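Local structure of CDP-glucose-4,6-dehydratase (Yersinia pseudotuberculosis, 1RKX) at residues N195-G200 / T324-I329; W232-E237 / P318-N323; K281-G286 / W332-L337; P209-A214 / N274-M279. The protein catalyses the NAD-dependent dehydration of CDP-D-glucose to CDP-4-dehydro-6-deoxy-D-glucose, as an enzyme of the short-chain dehydrogenase/reductase superfamily. All coordinates share one frame; numbering follows the deposited sequence.

Contact 1 (N195-G200 / T324-I329); sequences NVIGGG and TTLEYI. With NAD (nicotinamide-adenine-dinucleotide), chain G.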
# COMPACT_ATOMS: atom_id res chain seq x y z
N ASN C 195 6.07 25.06 4.56
CA ASN C 195 7.29 25.67 5.11
C ASN C 195 7.81 26.80 4.23
O ASN C 195 9.01 26.88 3.95
CB ASN C 195 8.37 24.60 5.25
CG ASN C 195 7.82 23.29 5.77
OD1 ASN C 195 7.38 23.19 6.91
ND2 ASN C 195 7.83 22.27 4.91
N VAL C 196 6.92 27.67 3.79
CA VAL C 196 7.29 28.78 2.93
C VAL C 196 7.78 29.97 3.74
O VAL C 196 7.13 30.39 4.70
CB VAL C 196 6.10 29.20 2.05
CG1 VAL C 196 6.50 30.33 1.15
CG2 VAL C 196 5.63 28.01 1.23
N ILE C 197 8.93 30.51 3.35
CA ILE C 197 9.49 31.67 4.03
C ILE C 197 9.90 32.74 3.02
O ILE C 197 10.13 32.46 1.85
CB ILE C 197 10.71 31.28 4.90
CG1 ILE C 197 11.75 30.54 4.05
CG2 ILE C 197 10.26 30.44 6.10
CD1 ILE C 197 13.04 30.21 4.79
N GLY C 198 9.99 33.98 3.49
CA GLY C 198 10.37 35.06 2.62
C GLY C 198 10.12 36.42 3.25
O GLY C 198 9.52 36.52 4.32
N GLY C 199 10.58 37.47 2.59
CA GLY C 199 10.35 38.79 3.13
C GLY C 199 8.86 39.07 3.01
O GLY C 199 8.21 38.62 2.06
N GLY C 200 8.30 39.79 3.97
CA GLY C 200 6.89 40.12 3.89
C GLY C 200 5.88 39.21 4.58
O GLY C 200 4.68 39.41 4.42
N THR C 324 21.16 31.00 0.57
CA THR C 324 20.83 32.05 -0.38
C THR C 324 19.50 32.68 0.02
O THR C 324 19.36 33.90 0.10
CB THR C 324 20.71 31.48 -1.80
OG1 THR C 324 21.97 30.95 -2.21
CG2 THR C 324 20.27 32.56 -2.78
N THR C 325 18.52 31.82 0.30
CA THR C 325 17.19 32.27 0.69
C THR C 325 17.21 33.12 1.96
O THR C 325 16.58 34.18 2.01
CB THR C 325 16.25 31.05 0.88
OG1 THR C 325 15.99 30.46 -0.41
CG2 THR C 325 14.93 31.45 1.54
N LEU C 326 17.93 32.67 2.98
CA LEU C 326 18.02 33.43 4.23
C LEU C 326 18.67 34.79 4.00
O LEU C 326 18.32 35.78 4.65
CB LEU C 326 18.81 32.64 5.28
CG LEU C 326 18.15 31.38 5.85
CD1 LEU C 326 19.10 30.66 6.80
CD2 LEU C 326 16.86 31.78 6.57
N GLU C 327 19.63 34.84 3.08
CA GLU C 327 20.30 36.10 2.77
C GLU C 327 19.28 37.07 2.20
O GLU C 327 19.25 38.24 2.57
CB GLU C 327 21.44 35.85 1.79
CG GLU C 327 22.09 37.10 1.24
CD GLU C 327 23.44 36.82 0.62
OE1 GLU C 327 24.45 36.89 1.35
OE2 GLU C 327 23.49 36.51 -0.59
N TYR C 328 18.44 36.59 1.29
CA TYR C 328 17.41 37.44 0.70
C TYR C 328 16.38 37.90 1.75
O TYR C 328 15.91 39.03 1.69
CB TYR C 328 16.67 36.71 -0.43
CG TYR C 328 17.36 36.72 -1.78
CD1 TYR C 328 18.15 35.65 -2.20
CD2 TYR C 328 17.20 37.80 -2.66
CE1 TYR C 328 18.76 35.65 -3.46
CE2 TYR C 328 17.80 37.81 -3.92
CZ TYR C 328 18.58 36.73 -4.31
OH TYR C 328 19.17 36.74 -5.56
N ILE C 329 16.06 37.02 2.71
CA ILE C 329 15.08 37.31 3.77
C ILE C 329 15.55 38.48 4.61
O ILE C 329 14.82 39.45 4.81
CB ILE C 329 14.87 36.10 4.73
CG1 ILE C 329 14.50 34.84 3.95
CG2 ILE C 329 13.80 36.44 5.76
CD1 ILE C 329 13.40 35.05 2.96
PA NAD G . -1.92 34.17 4.59
O1A NAD G . -2.70 34.13 5.85
O2A NAD G . -0.87 35.21 4.47
O5B NAD G . -2.91 34.32 3.32
C5B NAD G . -4.24 33.75 3.40
C4B NAD G . -5.19 34.45 2.43
O4B NAD G . -6.44 33.77 2.67
C3B NAD G . -5.43 35.91 2.79
O3B NAD G . -5.28 36.68 1.58
C2B NAD G . -6.84 35.88 3.35
O2B NAD G . -7.54 37.15 3.22
C1B NAD G . -7.45 34.74 2.59
N9A NAD G . -8.65 34.22 3.22
C8A NAD G . -8.75 33.50 4.39
N7A NAD G . -10.00 33.17 4.71
C5A NAD G . -10.76 33.73 3.70
C6A NAD G . -12.15 33.74 3.47
N6A NAD G . -13.07 33.19 4.23
N1A NAD G . -12.60 34.38 2.35
C2A NAD G . -11.67 34.97 1.53
N3A NAD G . -10.36 35.03 1.64
C4A NAD G . -9.95 34.37 2.76
O3 NAD G . -1.32 32.75 4.35
PN NAD G . -0.35 32.17 3.16
O1N NAD G . 0.88 31.79 3.85
O2N NAD G . -0.16 33.25 2.16
O5D NAD G . -1.13 30.89 2.67
C5D NAD G . -1.58 30.87 1.31
C4D NAD G . -2.22 29.54 0.99
O4D NAD G . -1.13 28.57 1.08
C3D NAD G . -3.30 29.00 1.93
O3D NAD G . -4.19 28.17 1.15
C2D NAD G . -2.48 28.16 2.90
O2D NAD G . -3.32 27.19 3.56
C1D NAD G . -1.48 27.53 1.98
N1N NAD G . -0.30 27.04 2.68
C2N NAD G . 0.71 27.89 3.17
C3N NAD G . 1.94 27.34 3.81
C7N NAD G . 2.97 28.30 4.24
O7N NAD G . 4.00 27.82 4.75
N7N NAD G . 2.86 29.63 4.10
C4N NAD G . 2.01 25.85 4.08
C5N NAD G . 0.84 25.10 3.53
C6N NAD G . -0.19 25.63 2.90
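Ile-197 has CG1 between the backbone N and the carbonyl carbon (chi1 54°), and an extended chi2 carries CD1 toward the helix of residues 324-329. Thr-325 has OG1 anti to the carbonyl carbon (chi1 -70°), which leaves CG2 anti to the backbone N and on the strand side. Ile-197 CD1 meets Thr-325 CG2 at 4.0 Å, and the two side chains cross obliquely. Thr-325 OG1 is hydrogen-bonded to Asn-321 O, one turn earlier. Leu-326 starts out away from the strand, but its CD2 still reaches Ile-197 CD1 at 4.5 Å. Further along, the helix packs on the glycine run that follows the strand. The CA atoms of Gly-199 and Ile-329 are 5.0 Å apart. The exact place of Ile-329 CD1 is doubtful, since the model sets it too close to Gly-198. Gly-199 N is buried here and has no hydrogen-bond partner in the model.

The other side of strand 196-197 faces the cofactor of this Rossmann-type fold. Val-196 N donates to O7N of the NAD carboxamide at 3.1 Å, with an N-H...O angle of 167°. This nearly straight bond holds the carboxamide oxygen at the backbone. Val-196 CG2 lies 3.9 Å from the same O7N. The backbone of Ile-197 is hydrogen-bonded to the backbones of Gln-233 and Val-235, and Val-208 and Leu-212 of helix 207-216 pack on Ile-329.

Contact 2 (W232-E237 / P318-N323); sequences WQHVLE and PRWNLN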
# COMPACT_ATOMS: atom_id res chain seq x y z
N TRP C 232 12.38 24.04 4.70
CA TRP C 232 12.16 25.45 4.38
C TRP C 232 12.46 25.77 2.92
O TRP C 232 13.38 25.21 2.32
CB TRP C 232 13.03 26.34 5.28
CG TRP C 232 12.82 26.13 6.74
CD1 TRP C 232 13.68 25.55 7.63
CD2 TRP C 232 11.65 26.49 7.49
NE1 TRP C 232 13.12 25.53 8.88
CE2 TRP C 232 11.88 26.10 8.83
CE3 TRP C 232 10.44 27.11 7.16
CZ2 TRP C 232 10.94 26.31 9.84
CZ3 TRP C 232 9.50 27.32 8.17
CH2 TRP C 232 9.75 26.92 9.50
N GLN C 233 11.69 26.68 2.35
CA GLN C 233 11.89 27.10 0.97
C GLN C 233 11.40 28.53 0.79
O GLN C 233 10.40 28.94 1.39
CB GLN C 233 11.14 26.17 0.01
CG GLN C 233 9.65 26.06 0.28
CD GLN C 233 8.95 25.07 -0.63
OE1 GLN C 233 7.84 24.62 -0.35
NE2 GLN C 233 9.60 24.74 -1.75
N HIS C 234 12.10 29.29 -0.04
CA HIS C 234 11.71 30.66 -0.29
C HIS C 234 10.36 30.61 -1.00
O HIS C 234 10.11 29.72 -1.82
CB HIS C 234 12.75 31.36 -1.17
CG HIS C 234 12.55 32.84 -1.29
ND1 HIS C 234 11.60 33.40 -2.11
CD2 HIS C 234 13.17 33.88 -0.67
CE1 HIS C 234 11.64 34.71 -2.00
NE2 HIS C 234 12.58 35.03 -1.14
N VAL C 235 9.49 31.56 -0.66
CA VAL C 235 8.16 31.61 -1.23
C VAL C 235 8.12 31.55 -2.76
O VAL C 235 7.19 31.01 -3.35
CB VAL C 235 7.40 32.88 -0.74
CG1 VAL C 235 8.16 34.15 -1.13
CG2 VAL C 235 5.98 32.89 -1.28
N LEU C 236 9.14 32.10 -3.42
CA LEU C 236 9.16 32.07 -4.88
C LEU C 236 9.39 30.67 -5.47
O LEU C 236 9.06 30.43 -6.63
CB LEU C 236 10.21 33.04 -5.41
CG LEU C 236 9.99 34.51 -5.03
CD1 LEU C 236 11.12 35.36 -5.60
CD2 LEU C 236 8.64 35.00 -5.57
N GLU C 237 9.95 29.75 -4.68
CA GLU C 237 10.20 28.40 -5.17
C GLU C 237 8.90 27.66 -5.53
O GLU C 237 8.72 27.25 -6.67
CB GLU C 237 11.01 27.61 -4.13
CG GLU C 237 12.35 28.28 -3.76
CD GLU C 237 13.52 27.85 -4.65
OE1 GLU C 237 13.35 27.74 -5.89
OE2 GLU C 237 14.62 27.64 -4.10
N PRO C 318 14.00 23.55 -7.80
CA PRO C 318 14.23 24.71 -6.94
C PRO C 318 15.49 25.44 -7.42
O PRO C 318 16.33 24.84 -8.09
CB PRO C 318 14.39 24.09 -5.56
CG PRO C 318 14.90 22.71 -5.85
CD PRO C 318 14.07 22.30 -7.03
N ARG C 319 15.62 26.71 -7.08
CA ARG C 319 16.76 27.50 -7.54
C ARG C 319 17.68 28.02 -6.45
O ARG C 319 18.86 28.28 -6.72
CB ARG C 319 16.26 28.69 -8.37
CG ARG C 319 15.29 28.31 -9.46
CD ARG C 319 14.90 29.51 -10.30
NE ARG C 319 13.86 29.15 -11.26
CZ ARG C 319 13.52 29.88 -12.31
NH1 ARG C 319 14.13 31.03 -12.56
NH2 ARG C 319 12.56 29.45 -13.12
N TRP C 320 17.17 28.19 -5.24
CA TRP C 320 17.98 28.71 -4.14
C TRP C 320 18.14 27.76 -2.96
O TRP C 320 17.16 27.20 -2.46
CB TRP C 320 17.39 30.02 -3.61
CG TRP C 320 17.33 31.15 -4.59
CD1 TRP C 320 18.01 31.27 -5.77
CD2 TRP C 320 16.56 32.35 -4.44
NE1 TRP C 320 17.72 32.47 -6.36
CE2 TRP C 320 16.83 33.16 -5.57
CE3 TRP C 320 15.67 32.83 -3.47
CZ2 TRP C 320 16.25 34.42 -5.75
CZ3 TRP C 320 15.09 34.08 -3.64
CH2 TRP C 320 15.38 34.86 -4.78
N ASN C 321 19.38 27.59 -2.49
CA ASN C 321 19.61 26.75 -1.33
C ASN C 321 19.10 27.59 -0.17
O ASN C 321 18.73 28.75 -0.36
CB ASN C 321 21.10 26.43 -1.16
CG ASN C 321 21.96 27.68 -1.08
OD1 ASN C 321 21.75 28.53 -0.22
ND2 ASN C 321 22.93 27.78 -1.97
N LEU C 322 19.09 27.04 1.04
CA LEU C 322 18.58 27.79 2.18
C LEU C 322 19.40 29.05 2.47
O LEU C 322 18.83 30.12 2.67
CB LEU C 322 18.50 26.91 3.42
CG LEU C 322 17.69 27.53 4.57
CD1 LEU C 322 16.32 27.96 4.05
CD2 LEU C 322 17.55 26.55 5.71
N ASN C 323 20.72 28.92 2.49
CA ASN C 323 21.59 30.06 2.77
C ASN C 323 21.26 31.25 1.87
O ASN C 323 21.11 32.37 2.35
CB ASN C 323 23.07 29.68 2.58
CG ASN C 323 23.53 28.62 3.55
OD1 ASN C 323 24.72 28.36 3.68
ND2 ASN C 323 22.58 27.98 4.22
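Glu-237 makes the polar part of the contact with Arg-319 and Trp-320. Its side chain is bent at chi2 (-89°), which turns CD back toward residues 318-320. OE1 accepts from Arg-319 N at 2.8 Å through its syn lone pair. OE2 accepts from Trp-320 N at 2.8 Å, also on the syn side but 27° out of the carboxylate plane. One carboxylate thus grips two successive backbone N-H groups. OE1 is also bonded to Tyr-353 OH.

The aromatic part is a T-shaped stack. The edge of Trp-320 points at the face of His-234, with CZ3 over the centre of the imidazole. The planes stand at 81°, and the ring centroids are 4.8 Å apart. The imidazole is fixed at both nitrogens. ND1 accepts from Leu-236 N at 3.1 Å, and NE2 is bonded to Glu-349 OE2. Trp-320 NE1 is bonded to Thr-356 OG1.

The apolar contacts are two. Trp-232 CB touches Leu-322 CD1 at 3.9 Å, and Leu-236 CD1 lies 4.4 Å from Trp-320 CH2.

His-234 ends a strand, and its bond to Leu-236 N is a capping bond in the turn that leads into a helix. Across from it, Asn-321 is the N-cap residue of helix 322-338.

Contact 3 (K281-G286 / W332-L337); sequences KYWGEG and WHKNWL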
# COMPACT_ATOMS: atom_id res chain seq x y z
N LYS C 281 24.48 36.12 11.16
CA LYS C 281 25.63 36.51 10.36
C LYS C 281 25.24 37.45 9.23
O LYS C 281 25.96 38.39 8.91
CB LYS C 281 26.32 35.27 9.78
CG LYS C 281 26.80 34.29 10.84
CD LYS C 281 27.45 33.06 10.20
CE LYS C 281 27.89 32.06 11.26
NZ LYS C 281 28.50 30.85 10.65
N TYR C 282 24.08 37.19 8.63
CA TYR C 282 23.61 38.03 7.54
C TYR C 282 23.12 39.37 8.06
O TYR C 282 23.21 40.38 7.37
CB TYR C 282 22.48 37.32 6.78
CG TYR C 282 22.93 36.10 6.01
CD1 TYR C 282 22.01 35.19 5.51
CD2 TYR C 282 24.29 35.86 5.79
CE1 TYR C 282 22.42 34.07 4.80
CE2 TYR C 282 24.71 34.74 5.08
CZ TYR C 282 23.77 33.85 4.59
OH TYR C 282 24.18 32.73 3.90
N TRP C 283 22.60 39.37 9.28
CA TRP C 283 22.09 40.59 9.88
C TRP C 283 23.22 41.47 10.40
O TRP C 283 23.29 42.65 10.06
CB TRP C 283 21.13 40.26 11.02
CG TRP C 283 20.42 41.47 11.55
CD1 TRP C 283 20.85 42.33 12.51
CD2 TRP C 283 19.15 41.97 11.09
NE1 TRP C 283 19.94 43.34 12.69
CE2 TRP C 283 18.89 43.15 11.83
CE3 TRP C 283 18.22 41.55 10.14
CZ2 TRP C 283 17.73 43.91 11.64
CZ3 TRP C 283 17.07 42.31 9.95
CH2 TRP C 283 16.83 43.47 10.70
N GLY C 284 24.08 40.90 11.23
CA GLY C 284 25.19 41.66 11.78
C GLY C 284 24.84 42.31 13.10
O GLY C 284 23.84 41.96 13.73
N GLU C 285 25.66 43.27 13.51
CA GLU C 285 25.46 43.98 14.77
C GLU C 285 23.98 44.16 15.09
O GLU C 285 23.21 44.64 14.26
CB GLU C 285 26.15 45.34 14.72
CG GLU C 285 27.66 45.25 14.60
CD GLU C 285 28.34 46.60 14.64
OE1 GLU C 285 28.18 47.31 15.66
OE2 GLU C 285 29.02 46.96 13.66
N GLY C 286 23.60 43.75 16.30
CA GLY C 286 22.22 43.86 16.72
C GLY C 286 21.51 42.52 16.68
O GLY C 286 20.30 42.44 16.91
N TRP C 332 15.54 41.72 2.57
CA TRP C 332 14.21 42.27 2.39
C TRP C 332 13.76 42.99 3.65
O TRP C 332 13.28 44.12 3.60
CB TRP C 332 13.22 41.14 2.06
CG TRP C 332 11.93 41.61 1.46
CD1 TRP C 332 11.59 41.59 0.14
CD2 TRP C 332 10.81 42.17 2.16
NE1 TRP C 332 10.32 42.10 -0.03
CE2 TRP C 332 9.82 42.46 1.20
CE3 TRP C 332 10.55 42.45 3.51
CZ2 TRP C 332 8.59 43.03 1.53
CZ3 TRP C 332 9.31 43.02 3.85
CH2 TRP C 332 8.35 43.30 2.86
N HIS C 333 13.96 42.36 4.80
CA HIS C 333 13.53 42.99 6.03
C HIS C 333 14.21 44.33 6.33
O HIS C 333 13.52 45.33 6.55
CB HIS C 333 13.73 42.05 7.22
CG HIS C 333 12.74 42.27 8.31
ND1 HIS C 333 11.38 42.10 8.13
CD2 HIS C 333 12.90 42.68 9.60
CE1 HIS C 333 10.75 42.39 9.26
NE2 HIS C 333 11.65 42.74 10.16
N LYS C 334 15.54 44.36 6.34
CA LYS C 334 16.22 45.62 6.64
C LYS C 334 15.92 46.72 5.64
O LYS C 334 15.94 47.90 5.99
CB LYS C 334 17.73 45.42 6.80
CG LYS C 334 18.41 44.55 5.77
CD LYS C 334 19.92 44.48 6.06
CE LYS C 334 20.20 44.04 7.49
NZ LYS C 334 21.66 44.02 7.80
N ASN C 335 15.64 46.37 4.39
CA ASN C 335 15.30 47.40 3.42
C ASN C 335 13.94 47.97 3.82
O ASN C 335 13.71 49.18 3.73
CB ASN C 335 15.24 46.84 2.00
CG ASN C 335 16.56 47.01 1.26
OD1 ASN C 335 17.44 46.14 1.32
ND2 ASN C 335 16.71 48.14 0.57
N TRP C 336 13.05 47.10 4.27
CA TRP C 336 11.73 47.52 4.71
C TRP C 336 11.88 48.44 5.92
O TRP C 336 11.25 49.50 6.00
CB TRP C 336 10.87 46.31 5.08
CG TRP C 336 9.61 46.66 5.81
CD1 TRP C 336 8.55 47.36 5.32
CD2 TRP C 336 9.31 46.38 7.18
NE1 TRP C 336 7.60 47.53 6.30
CE2 TRP C 336 8.04 46.94 7.45
CE3 TRP C 336 9.98 45.70 8.21
CZ2 TRP C 336 7.43 46.85 8.71
CZ3 TRP C 336 9.38 45.61 9.46
CH2 TRP C 336 8.11 46.18 9.69
N LEU C 337 12.71 48.03 6.87
CA LEU C 337 12.96 48.81 8.08
C LEU C 337 13.57 50.18 7.78
O LEU C 337 13.28 51.17 8.46
CB LEU C 337 13.89 48.05 9.03
CG LEU C 337 13.33 46.81 9.73
CD1 LEU C 337 14.46 46.08 10.45
CD2 LEU C 337 12.25 47.22 10.72
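Trp-283 and Lys-334 meet where helix 272-283 ends against the side of helix 322-338. Gly-284 is the first residue to leave the helix, with a positive phi of 91°. Lys-334 reaches across from the other helix to this C-terminal end. Its chain is bent at chi3 (54°), which places CE over the indole. The lysine chain and the indole run past one another, pointing opposite ways. CE lies over one face of Trp-283, offset toward the rim, in a CH-pi contact 4.3 Å from the centroid of the six-membered ring. NZ stands over the five-membered ring, 4.8 Å from its centroid, in a cation-pi contact. NZ also donates to Trp-283 O at 3.1 Å, in the carbonyl plane on a lone pair.

The far end of the indole meets two more side chains of segment 332-337. Leu-337 CD1 lies at the ring edge, near its plane, 3.5 Å from CH2, and the side chains cross at about a right angle. His-333 CD2 is 4.2 Å from the same CH2. His-333 NE2 is bonded to Glu-216 OE2. Phe-215 and Leu-212 of helix 207-216 also pack on Trp-283.

The ammonium group of Lys-334 is thus held by one residue in two ways, through its ring and its carbonyl. Its positive charge sits at a helix C-terminus, where it would be expected to offset the partial negative charge of the closing carbonyls.

Contact 4 (P209-A214 / N274-M279); sequences PDILRA and NIVEQM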
# COMPACT_ATOMS: atom_id res chain seq x y z
N PRO C 209 9.86 34.89 10.83
CA PRO C 209 9.33 36.22 11.17
C PRO C 209 9.72 36.64 12.59
O PRO C 209 10.08 37.79 12.83
CB PRO C 209 7.83 36.04 11.01
CG PRO C 209 7.75 35.07 9.87
CD PRO C 209 8.81 34.05 10.24
N ASP C 210 9.65 35.69 13.53
CA ASP C 210 10.00 36.00 14.91
C ASP C 210 11.48 36.33 15.05
O ASP C 210 11.85 37.13 15.90
CB ASP C 210 9.66 34.82 15.83
CG ASP C 210 8.17 34.67 16.03
OD1 ASP C 210 7.43 35.65 15.81
OD2 ASP C 210 7.73 33.56 16.42
N ILE C 211 12.31 35.71 14.23
CA ILE C 211 13.74 36.00 14.29
C ILE C 211 13.96 37.44 13.87
O ILE C 211 14.73 38.17 14.48
CB ILE C 211 14.55 35.08 13.34
CG1 ILE C 211 14.51 33.64 13.85
CG2 ILE C 211 15.99 35.57 13.25
CD1 ILE C 211 15.16 32.64 12.91
N LEU C 212 13.26 37.85 12.82
CA LEU C 212 13.37 39.21 12.30
C LEU C 212 12.84 40.23 13.32
O LEU C 212 13.38 41.33 13.44
CB LEU C 212 12.63 39.32 10.96
CG LEU C 212 13.25 38.49 9.83
CD1 LEU C 212 12.32 38.44 8.62
CD2 LEU C 212 14.60 39.09 9.45
N ARG C 213 11.79 39.86 14.04
CA ARG C 213 11.22 40.75 15.05
C ARG C 213 12.22 40.96 16.18
O ARG C 213 12.30 42.05 16.76
CB ARG C 213 9.92 40.16 15.63
CG ARG C 213 8.74 40.13 14.67
CD ARG C 213 7.45 39.84 15.43
NE ARG C 213 6.27 39.81 14.57
CZ ARG C 213 5.88 38.76 13.85
NH1 ARG C 213 6.57 37.62 13.89
NH2 ARG C 213 4.79 38.83 13.10
N ALA C 214 12.98 39.92 16.49
CA ALA C 214 13.99 40.01 17.54
C ALA C 214 15.12 40.93 17.07
O ALA C 214 15.52 41.85 17.78
CB ALA C 214 14.54 38.63 17.87
N ASN C 274 21.07 26.31 13.25
CA ASN C 274 21.90 26.72 12.12
C ASN C 274 21.27 27.90 11.40
O ASN C 274 21.95 28.85 11.03
CB ASN C 274 22.07 25.55 11.14
CG ASN C 274 23.06 25.86 10.03
OD1 ASN C 274 23.30 25.03 9.15
ND2 ASN C 274 23.65 27.05 10.07
N ILE C 275 19.95 27.83 11.20
CA ILE C 275 19.22 28.90 10.54
C ILE C 275 19.44 30.23 11.26
O ILE C 275 19.82 31.23 10.65
CB ILE C 275 17.71 28.59 10.52
CG1 ILE C 275 17.43 27.46 9.52
CG2 ILE C 275 16.92 29.84 10.16
CD1 ILE C 275 16.00 26.97 9.54
N VAL C 276 19.20 30.23 12.57
CA VAL C 276 19.38 31.42 13.39
C VAL C 276 20.80 31.95 13.26
O VAL C 276 21.02 33.15 13.10
CB VAL C 276 19.09 31.13 14.87
CG1 VAL C 276 19.36 32.37 15.71
CG2 VAL C 276 17.64 30.70 15.04
N GLU C 277 21.77 31.04 13.33
CA GLU C 277 23.17 31.42 13.23
C GLU C 277 23.47 32.10 11.89
O GLU C 277 24.16 33.11 11.85
CB GLU C 277 24.06 30.18 13.39
CG GLU C 277 24.01 29.56 14.78
CD GLU C 277 24.84 28.30 14.89
OE1 GLU C 277 24.95 27.75 16.00
OE2 GLU C 277 25.39 27.85 13.86
N GLN C 278 22.94 31.54 10.81
CA GLN C 278 23.16 32.11 9.49
C GLN C 278 22.52 33.48 9.38
O GLN C 278 23.09 34.40 8.78
CB GLN C 278 22.58 31.19 8.41
CG GLN C 278 23.13 29.78 8.42
CD GLN C 278 22.60 28.94 7.27
OE1 GLN C 278 22.72 27.71 7.28
NE2 GLN C 278 22.00 29.60 6.28
N MET C 279 21.33 33.63 9.94
CA MET C 279 20.63 34.91 9.89
C MET C 279 21.33 35.95 10.75
O MET C 279 21.32 37.14 10.42
CB MET C 279 19.17 34.74 10.33
CG MET C 279 18.33 34.00 9.31
SD MET C 279 16.60 33.90 9.78
CE MET C 279 16.02 35.56 9.36
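The helical segments 209-214 and 274-279 cross at -40°, with their axes 11.2 Å apart at closest approach, and Ile-211 and Val-276 have the closest CA atoms, at 7.3 Å. No hydrogen bond joins the two segments, and the contact is made by apolar side chains. Ile-211 is directed toward the other helix and enters most of the contacts. Its CD1 meets Met-279 SD at 3.7 Å and Val-276 CG2 at 3.8 Å. The CG2 branch of Ile-211 lies 3.9 Å from Met-279 CE, so both branches touch the methionine. Ile-275 CG2 is a looser neighbour of Ile-211 CD1.

Both helices probably belong to the smaller region that binds substrate in extended short-chain dehydrogenases, rather than to the Rossmann domain with its large parallel sheet. Val-221 of the short strand 221-222 packs on both Ile-211 and Val-276.

Met-279 is bent at chi3 (78°), which swings CE toward segment 209-214. There CE meets Leu-212 CD2 at 3.8 Å, and the two side chains cross at about a right angle. Leu-212 also rests on His-333, and Met-279 on Leu-326, both of helix 322-338.

How the contacts relate
Helix 322-338 joins contacts 1, 2 and 3. Residues 318-323 lead into it, 324-329 pack on the NAD-side strand, and 332-337 reach the end of helix 272-283. Contacts 1 and 2 have centres 7 Å apart and share a sheet, since strands 196-197 and 229-234 are neighbours. Contacts 3 and 4 share helix 272-283, with centres 10 Å apart. Along the chain, contacts 2 and 4 are nested inside the loop closed by contact 1, while contact 3 crosses it. Contacts 2 and 3 are the farthest apart, at about 19 Å between centres. Packing therefore runs continuously from the nicotinamide end of NAD to the outer helices.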